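Side-chain contacts in jasmonate-induced oxygenase 2 (Arabidopsis thaliana, PDB 6LSV), which hydroxylates the plant hormone jasmonate to 12-hydroxyjasmonate, using iron, 2-oxoglutarate and molecular oxygen: residues A[95-98]-A[99-102]; A[337-340]-A[341-344]. All blocks are in the same frame, centred on the assembly; numbering follows the deposited sequence.

In the fold
Both contacts are local and neither closes a long loop. They follow each other in series along the chain, without nesting or crossing. Contact 1 comes first, at the C-terminal end of helix 87-102, within the N-terminal family region. It rests on strand 204-212 and helix 161-186, on the outside of the main sheet. The chain then passes the iron ligands H227 and D229, between strands 224-225 and 233-237, and H284 on strand 284-286. Contact 2 follows near the C terminus, where helix 334-339 ends and the chain turns toward helix 345-348. It brings R337 to the jasmonate. The centres of contacts 1 and 2 lie about 27 Å apart and their nearest atoms about 15 Å.

Contact 1: residues A[95-98]-A[99-102]; sequences ENWR and EFFH
Four successive i to i+4 backbone bonds join residues 95-98 to residues 99-102 as one unbroken helical run, from E99 N to E95 O at 2.9 Å through to H102 N on R98 O. On one flank W97 and F100 lie side by side and point the same way. They form an offset edge-to-face pair: the six-membered ring of W97 turns its edge to the face of F100, with the planes at 81° and the centroids 5.6 Å apart. W97 CE3 also meets F101 CE2 at 3.9 Å, so this one indole carbon touches both phenylalanines. F100 CD2 in turn sits over the centre of one face of the F101 ring. These three rings form the buried side of helix 87-102. They pack against the main sheet of the double-stranded beta-helix (jelly-roll) fold of the 2-oxoglutarate dioxygenases. W97 and F101 both touch V209 on strand 204-212, and W97 also meets I161 and I165 of helix 161-186. The other flank is polar. R98 has CG anti to the backbone N (chi1 -174°), which sends its chain alongside H102. R98 CG then lies over the imidazole face, 3.8 Å from the H102 ring centroid, in a CH-pi contact. The R98 chain bends at chi3 and its guanidinium meets the E95 carboxylate side-on. R98 NE bonds to E95 OE1 at 2.8 Å, in a salt bridge. R98 NH2 reaches the syn lone pair of E95 OE2 at 3.1 Å. Both oxygens lie close to the guanidinium plane, and the two bonds together fix the rotation of that group. E293 takes both R98 NH1, in a salt bridge, and H102 NE2, in a hydrogen bond; it directly precedes the 2-oxoglutarate ligand R294 in sequence.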
ATOM      1  N   GLU A  95      15.023  -8.439  -3.489  1.00 32.27           N
ATOM      2  CA  GLU A  95      15.918  -8.769  -4.596  1.00 34.20           C
ATOM      3  C   GLU A  95      15.308  -9.800  -5.538  1.00 30.65           C
ATOM      4  O   GLU A  95      15.610  -9.789  -6.736  1.00 28.77           O
ATOM      5  CB  GLU A  95      17.263  -9.255  -4.061  1.00 33.84           C
ATOM      6  CG  GLU A  95      18.028  -8.192  -3.285  1.00 33.03           C
ATOM      7  CD  GLU A  95      18.076  -6.853  -4.010  1.00 35.69           C
ATOM      8  OE1 GLU A  95      18.472  -6.825  -5.195  1.00 37.24           O
ATOM      9  OE2 GLU A  95      17.709  -5.829  -3.394  1.00 37.36           O
ATOM     10  N   ASN A  96      14.455 -10.688  -5.027  1.00 31.96           N
ATOM     11  CA  ASN A  96      13.693 -11.565  -5.911  1.00 26.32           C
ATOM     12  C   ASN A  96      12.794 -10.755  -6.834  1.00 32.17           C
ATOM     13  O   ASN A  96      12.761 -10.986  -8.048  1.00 37.37           O
ATOM     14  CB  ASN A  96      12.864 -12.551  -5.090  1.00 26.48           C
ATOM     15  CG  ASN A  96      13.594 -13.849  -4.830  1.00 34.33           C
ATOM     16  OD1 ASN A  96      13.299 -14.871  -5.445  1.00 34.31           O
ATOM     17  ND2 ASN A  96      14.554 -13.817  -3.913  1.00 30.87           N
ATOM     18  N   TRP A  97      12.052  -9.798  -6.274  1.00 29.29           N
ATOM     19  CA  TRP A  97      11.176  -8.972  -7.099  1.00 30.39           C
ATOM     20  C   TRP A  97      11.982  -8.052  -8.008  1.00 30.84           C
ATOM     21  O   TRP A  97      11.619  -7.853  -9.174  1.00 29.90           O
ATOM     22  CB  TRP A  97      10.220  -8.170  -6.215  1.00 23.37           C
ATOM     23  CG  TRP A  97       9.035  -8.974  -5.775  1.00 26.95           C
ATOM     24  CD1 TRP A  97       8.809  -9.495  -4.532  1.00 23.44           C
ATOM     25  CD2 TRP A  97       7.920  -9.369  -6.582  1.00 24.33           C
ATOM     26  NE1 TRP A  97       7.620 -10.185  -4.516  1.00 20.86           N
ATOM     27  CE2 TRP A  97       7.056 -10.123  -5.764  1.00 24.36           C
ATOM     28  CE3 TRP A  97       7.569  -9.155  -7.917  1.00 21.60           C
ATOM     29  CZ2 TRP A  97       5.860 -10.657  -6.236  1.00 23.14           C
ATOM     30  CZ3 TRP A  97       6.385  -9.690  -8.383  1.00 25.90           C
ATOM     31  CH2 TRP A  97       5.545 -10.433  -7.546  1.00 23.70           C
ATOM     32  N   ARG A  98      13.079  -7.488  -7.499  1.00 29.02           N
ATOM     33  CA  ARG A  98      13.944  -6.680  -8.354  1.00 32.05           C
ATOM     34  C   ARG A  98      14.428  -7.484  -9.552  1.00 35.38           C
ATOM     35  O   ARG A  98      14.479  -6.968 -10.675  1.00 32.89           O
ATOM     36  CB  ARG A  98      15.131  -6.142  -7.556  1.00 34.54           C
ATOM     37  CG  ARG A  98      15.997  -5.176  -8.349  1.00 34.97           C
ATOM     38  CD  ARG A  98      17.366  -4.977  -7.714  1.00 43.90           C
ATOM     39  NE  ARG A  98      17.299  -4.588  -6.305  1.00 37.93           N
ATOM     40  CZ  ARG A  98      16.899  -3.395  -5.874  1.00 37.30           C
ATOM     41  NH1 ARG A  98      16.516  -2.465  -6.743  1.00 33.44           N
ATOM     42  NH2 ARG A  98      16.879  -3.134  -4.573  1.00 33.89           N
ATOM     43  N   GLU A  99      14.781  -8.754  -9.332  1.00 34.46           N
ATOM     44  CA  GLU A  99      15.195  -9.617 -10.433  1.00 31.49           C
ATOM     45  C   GLU A  99      14.052  -9.837 -11.417  1.00 36.39           C
ATOM     46  O   GLU A  99      14.266  -9.864 -12.635  1.00 34.08           O
ATOM     47  CB  GLU A  99      15.704 -10.950  -9.882  1.00 36.51           C
ATOM     48  CG  GLU A  99      15.935 -12.034 -10.928  1.00 49.63           C
ATOM     49  CD  GLU A  99      17.078 -11.707 -11.877  1.00 67.08           C
ATOM     50  OE1 GLU A  99      18.252 -11.882 -11.480  1.00 66.75           O
ATOM     51  OE2 GLU A  99      16.803 -11.281 -13.021  1.00 58.32           O
ATOM     52  N   PHE A 100      12.828  -9.992 -10.905  1.00 36.03           N
ATOM     53  CA  PHE A 100      11.671 -10.138 -11.781  1.00 36.77           C
ATOM     54  C   PHE A 100      11.504  -8.917 -12.677  1.00 34.04           C
ATOM     55  O   PHE A 100      11.262  -9.044 -13.882  1.00 31.97           O
ATOM     56  CB  PHE A 100      10.411 -10.372 -10.947  1.00 34.89           C
ATOM     57  CG  PHE A 100       9.140 -10.361 -11.751  1.00 35.64           C
ATOM     58  CD1 PHE A 100       8.758 -11.473 -12.485  1.00 32.55           C
ATOM     59  CD2 PHE A 100       8.328  -9.238 -11.773  1.00 32.51           C
ATOM     60  CE1 PHE A 100       7.592 -11.465 -13.227  1.00 30.11           C
ATOM     61  CE2 PHE A 100       7.160  -9.225 -12.513  1.00 35.83           C
ATOM     62  CZ  PHE A 100       6.790 -10.340 -13.240  1.00 31.88           C
ATOM     63  N   PHE A 101      11.641  -7.721 -12.106  1.00 33.02           N
ATOM     64  CA  PHE A 101      11.454  -6.503 -12.882  1.00 31.09           C
ATOM     65  C   PHE A 101      12.653  -6.164 -13.756  1.00 30.30           C
ATOM     66  O   PHE A 101      12.515  -5.354 -14.679  1.00 38.74           O
ATOM     67  CB  PHE A 101      11.130  -5.335 -11.952  1.00 31.16           C
ATOM     68  CG  PHE A 101       9.728  -5.365 -11.416  1.00 34.23           C
ATOM     69  CD1 PHE A 101       8.650  -5.110 -12.251  1.00 30.33           C
ATOM     70  CD2 PHE A 101       9.484  -5.658 -10.082  1.00 29.49           C
ATOM     71  CE1 PHE A 101       7.353  -5.141 -11.767  1.00 24.72           C
ATOM     72  CE2 PHE A 101       8.189  -5.689  -9.588  1.00 26.25           C
ATOM     73  CZ  PHE A 101       7.121  -5.431 -10.434  1.00 30.64           C
ATOM     74  N   HIS A 102      13.819  -6.755 -13.494  1.00 36.32           N
ATOM     75  CA  HIS A 102      14.963  -6.581 -14.381  1.00 37.50           C
ATOM     76  C   HIS A 102      14.905  -7.486 -15.603  1.00 36.73           C
ATOM     77  O   HIS A 102      15.671  -7.271 -16.548  1.00 36.26           O
ATOM     78  CB  HIS A 102      16.265  -6.820 -13.619  1.00 34.10           C
ATOM     79  CG  HIS A 102      16.643  -5.687 -12.719  1.00 41.39           C
ATOM     80  ND1 HIS A 102      17.746  -5.723 -11.895  1.00 41.14           N
ATOM     81  CD2 HIS A 102      16.055  -4.486 -12.510  1.00 41.58           C
ATOM     82  CE1 HIS A 102      17.824  -4.590 -11.220  1.00 40.89           C
ATOM     83  NE2 HIS A 102      16.810  -3.822 -11.575  1.00 38.84           N
TER

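Contact 2: residues A[337-340]-A[341-344]; sequences RTQG and PQGK. With JAA ({(1R,2R)-3-oxo-2-[(2Z)-pent-2-en-1-yl]cyclopentyl}acetic acid), chain D.
Q339 and Q342 meet across the turn with their side chains crossing at about a right angle and their amide planes 75° apart. The two amides do not bond to each other. Q342 bends at chi2 (-53°), which folds its amide back over the end of the helix. There Q342 NE2 bonds to the backbone O of Q339 at 3.1 Å, from well above the carbonyl plane. Q339 stays extended beyond CG. Q339 OE1 passes 3.6 Å from Q342 CG and bonds to H346. G340, with positive phi, takes the chain out of the helix, and P341 follows it to pack on the iron ligand H227. Two residues before Q339, R337 leaves the helix in a different direction, into the jasmonate pocket. Its chain is extended from CG to NE. Jasmonate O03 lies in the guanidinium plane, at the edge of that group: R337 NE bonds to O03 at 2.6 Å, while R337 NH2 adds a weak bond to the same oxygen. R333 and R208 also bond to the jasmonate. Helix 334-339 thus supplies R337 to the pocket, and the turn leads to K344, the N-cap of helix 345-348; K344 NZ bonds to Q272 on helix 269-274.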
ATOM      1  N   ARG A 337     -10.253   1.127  -7.891  1.00 20.67           N
ATOM      2  CA  ARG A 337     -10.127   0.257  -9.054  1.00 20.89           C
ATOM      3  C   ARG A 337     -10.670   0.926 -10.309  1.00 22.34           C
ATOM      4  O   ARG A 337     -10.176   0.665 -11.412  1.00 24.67           O
ATOM      5  CB  ARG A 337     -10.839  -1.071  -8.803  1.00 19.79           C
ATOM      6  CG  ARG A 337      -9.983  -2.088  -8.077  1.00 19.22           C
ATOM      7  CD  ARG A 337     -10.828  -3.165  -7.431  1.00 20.43           C
ATOM      8  NE  ARG A 337     -10.006  -4.130  -6.711  1.00 23.00           N
ATOM      9  CZ  ARG A 337      -9.908  -5.418  -7.028  1.00 23.67           C
ATOM     10  NH1 ARG A 337     -10.586  -5.906  -8.060  1.00 15.70           N
ATOM     11  NH2 ARG A 337      -9.135  -6.219  -6.307  1.00 23.85           N
ATOM     12  N   THR A 338     -11.669   1.795 -10.163  1.00 20.21           N
ATOM     13  CA  THR A 338     -12.253   2.490 -11.301  1.00 22.29           C
ATOM     14  C   THR A 338     -11.591   3.834 -11.580  1.00 25.50           C
ATOM     15  O   THR A 338     -11.451   4.214 -12.748  1.00 30.38           O
ATOM     16  CB  THR A 338     -13.755   2.700 -11.074  1.00 26.99           C
ATOM     17  OG1 THR A 338     -14.317   1.531 -10.463  1.00 22.89           O
ATOM     18  CG2 THR A 338     -14.469   2.973 -12.392  1.00 17.56           C
ATOM     19  N   GLN A 339     -11.171   4.557 -10.536  1.00 23.52           N
ATOM     20  CA  GLN A 339     -10.617   5.896 -10.692  1.00 23.16           C
ATOM     21  C   GLN A 339      -9.108   5.978 -10.521  1.00 24.26           C
ATOM     22  O   GLN A 339      -8.516   6.988 -10.917  1.00 23.47           O
ATOM     23  CB  GLN A 339     -11.256   6.859  -9.680  1.00 20.40           C
ATOM     24  CG  GLN A 339     -12.738   7.074  -9.853  1.00 20.46           C
ATOM     25  CD  GLN A 339     -13.262   8.167  -8.941  1.00 24.96           C
ATOM     26  OE1 GLN A 339     -12.730   8.392  -7.853  1.00 22.59           O
ATOM     27  NE2 GLN A 339     -14.310   8.858  -9.381  1.00 21.16           N
ATOM     28  N   GLY A 340      -8.475   4.968  -9.931  1.00 21.45           N
ATOM     29  CA  GLY A 340      -7.083   5.069  -9.565  1.00 18.89           C
ATOM     30  C   GLY A 340      -6.877   6.036  -8.417  1.00 24.53           C
ATOM     31  O   GLY A 340      -7.833   6.486  -7.773  1.00 21.81           O
ATOM     32  N   PRO A 341      -5.614   6.377  -8.137  1.00 24.60           N
ATOM     33  CA  PRO A 341      -5.312   7.274  -7.012  1.00 20.52           C
ATOM     34  C   PRO A 341      -6.039   8.607  -7.080  1.00 22.21           C
ATOM     35  O   PRO A 341      -5.914   9.348  -8.059  1.00 23.23           O
ATOM     36  CB  PRO A 341      -3.794   7.470  -7.123  1.00 21.62           C
ATOM     37  CG  PRO A 341      -3.314   6.232  -7.791  1.00 22.32           C
ATOM     38  CD  PRO A 341      -4.391   5.856  -8.771  1.00 18.59           C
ATOM     39  N   GLN A 342      -6.806   8.919  -6.035  1.00 25.97           N
ATOM     40  CA  GLN A 342      -7.500  10.194  -5.918  1.00 20.71           C
ATOM     41  C   GLN A 342      -7.277  10.810  -4.541  1.00 22.17           C
ATOM     42  O   GLN A 342      -8.170  11.467  -3.996  1.00 29.24           O
ATOM     43  CB  GLN A 342      -8.996  10.035  -6.192  1.00 22.40           C
ATOM     44  CG  GLN A 342      -9.347   9.582  -7.600  1.00 24.53           C
ATOM     45  CD  GLN A 342      -8.732  10.453  -8.684  1.00 28.25           C
ATOM     46  OE1 GLN A 342      -8.438  11.631  -8.472  1.00 30.13           O
ATOM     47  NE2 GLN A 342      -8.539   9.871  -9.861  1.00 24.52           N
ATOM     48  N   GLY A 343      -6.095  10.609  -3.966  1.00 17.41           N
ATOM     49  CA  GLY A 343      -5.827  11.151  -2.646  1.00 19.90           C
ATOM     50  C   GLY A 343      -6.705  10.497  -1.602  1.00 21.99           C
ATOM     51  O   GLY A 343      -6.970   9.291  -1.642  1.00 27.30           O
ATOM     52  N   LYS A 344      -7.172  11.305  -0.650  1.00 20.18           N
ATOM     53  CA  LYS A 344      -8.103  10.853   0.375  1.00 22.78           C
ATOM     54  C   LYS A 344      -9.543  11.246   0.064  1.00 27.41           C
ATOM     55  O   LYS A 344     -10.383  11.267   0.971  1.00 23.40           O
ATOM     56  CB  LYS A 344      -7.690  11.396   1.745  1.00 24.26           C
ATOM     57  CG  LYS A 344      -6.314  10.939   2.208  1.00 22.45           C
ATOM     58  CD  LYS A 344      -6.184  11.023   3.720  1.00 24.63           C
ATOM     59  CE  LYS A 344      -7.337  10.315   4.415  1.00 26.65           C
ATOM     60  NZ  LYS A 344      -7.052  10.045   5.852  1.00 26.70           N
TER
HETATM   61  O01 JAA D 402      -3.121  -2.368  -7.153  1.00 23.38           O
HETATM   62  O02 JAA D 402      -7.436  -4.256  -2.876  1.00 22.94           O
HETATM   63  O03 JAA D 402      -8.813  -3.709  -4.468  1.00 28.24           O
HETATM   64  C04 JAA D 402      -5.700  -2.980  -5.058  1.00 26.64           C
HETATM   65  C05 JAA D 402      -4.719  -1.847  -5.690  1.00 25.45           C
HETATM   66  C06 JAA D 402      -6.252  -3.724  -6.303  1.00 23.20           C
HETATM   67  C07 JAA D 402      -5.425  -3.381  -7.355  1.00 22.68           C
HETATM   68  C08 JAA D 402      -4.224  -2.456  -6.729  1.00 24.18           C
HETATM   69  C09 JAA D 402      -3.567  -1.435  -4.673  1.00 26.23           C
HETATM   70  C10 JAA D 402      -6.771  -2.410  -4.306  1.00 20.51           C
HETATM   71  C11 JAA D 402      -4.045  -0.299  -3.767  1.00 27.21           C
HETATM   72  C12 JAA D 402      -7.727  -3.521  -3.857  1.00 23.78           C
HETATM   73  C13 JAA D 402      -3.318   0.784  -3.566  1.00 24.01           C
HETATM   74  C14 JAA D 402      -1.958   0.961  -4.236  1.00 28.82           C
HETATM   75  C15 JAA D 402      -1.915   2.308  -4.956  1.00 26.05           C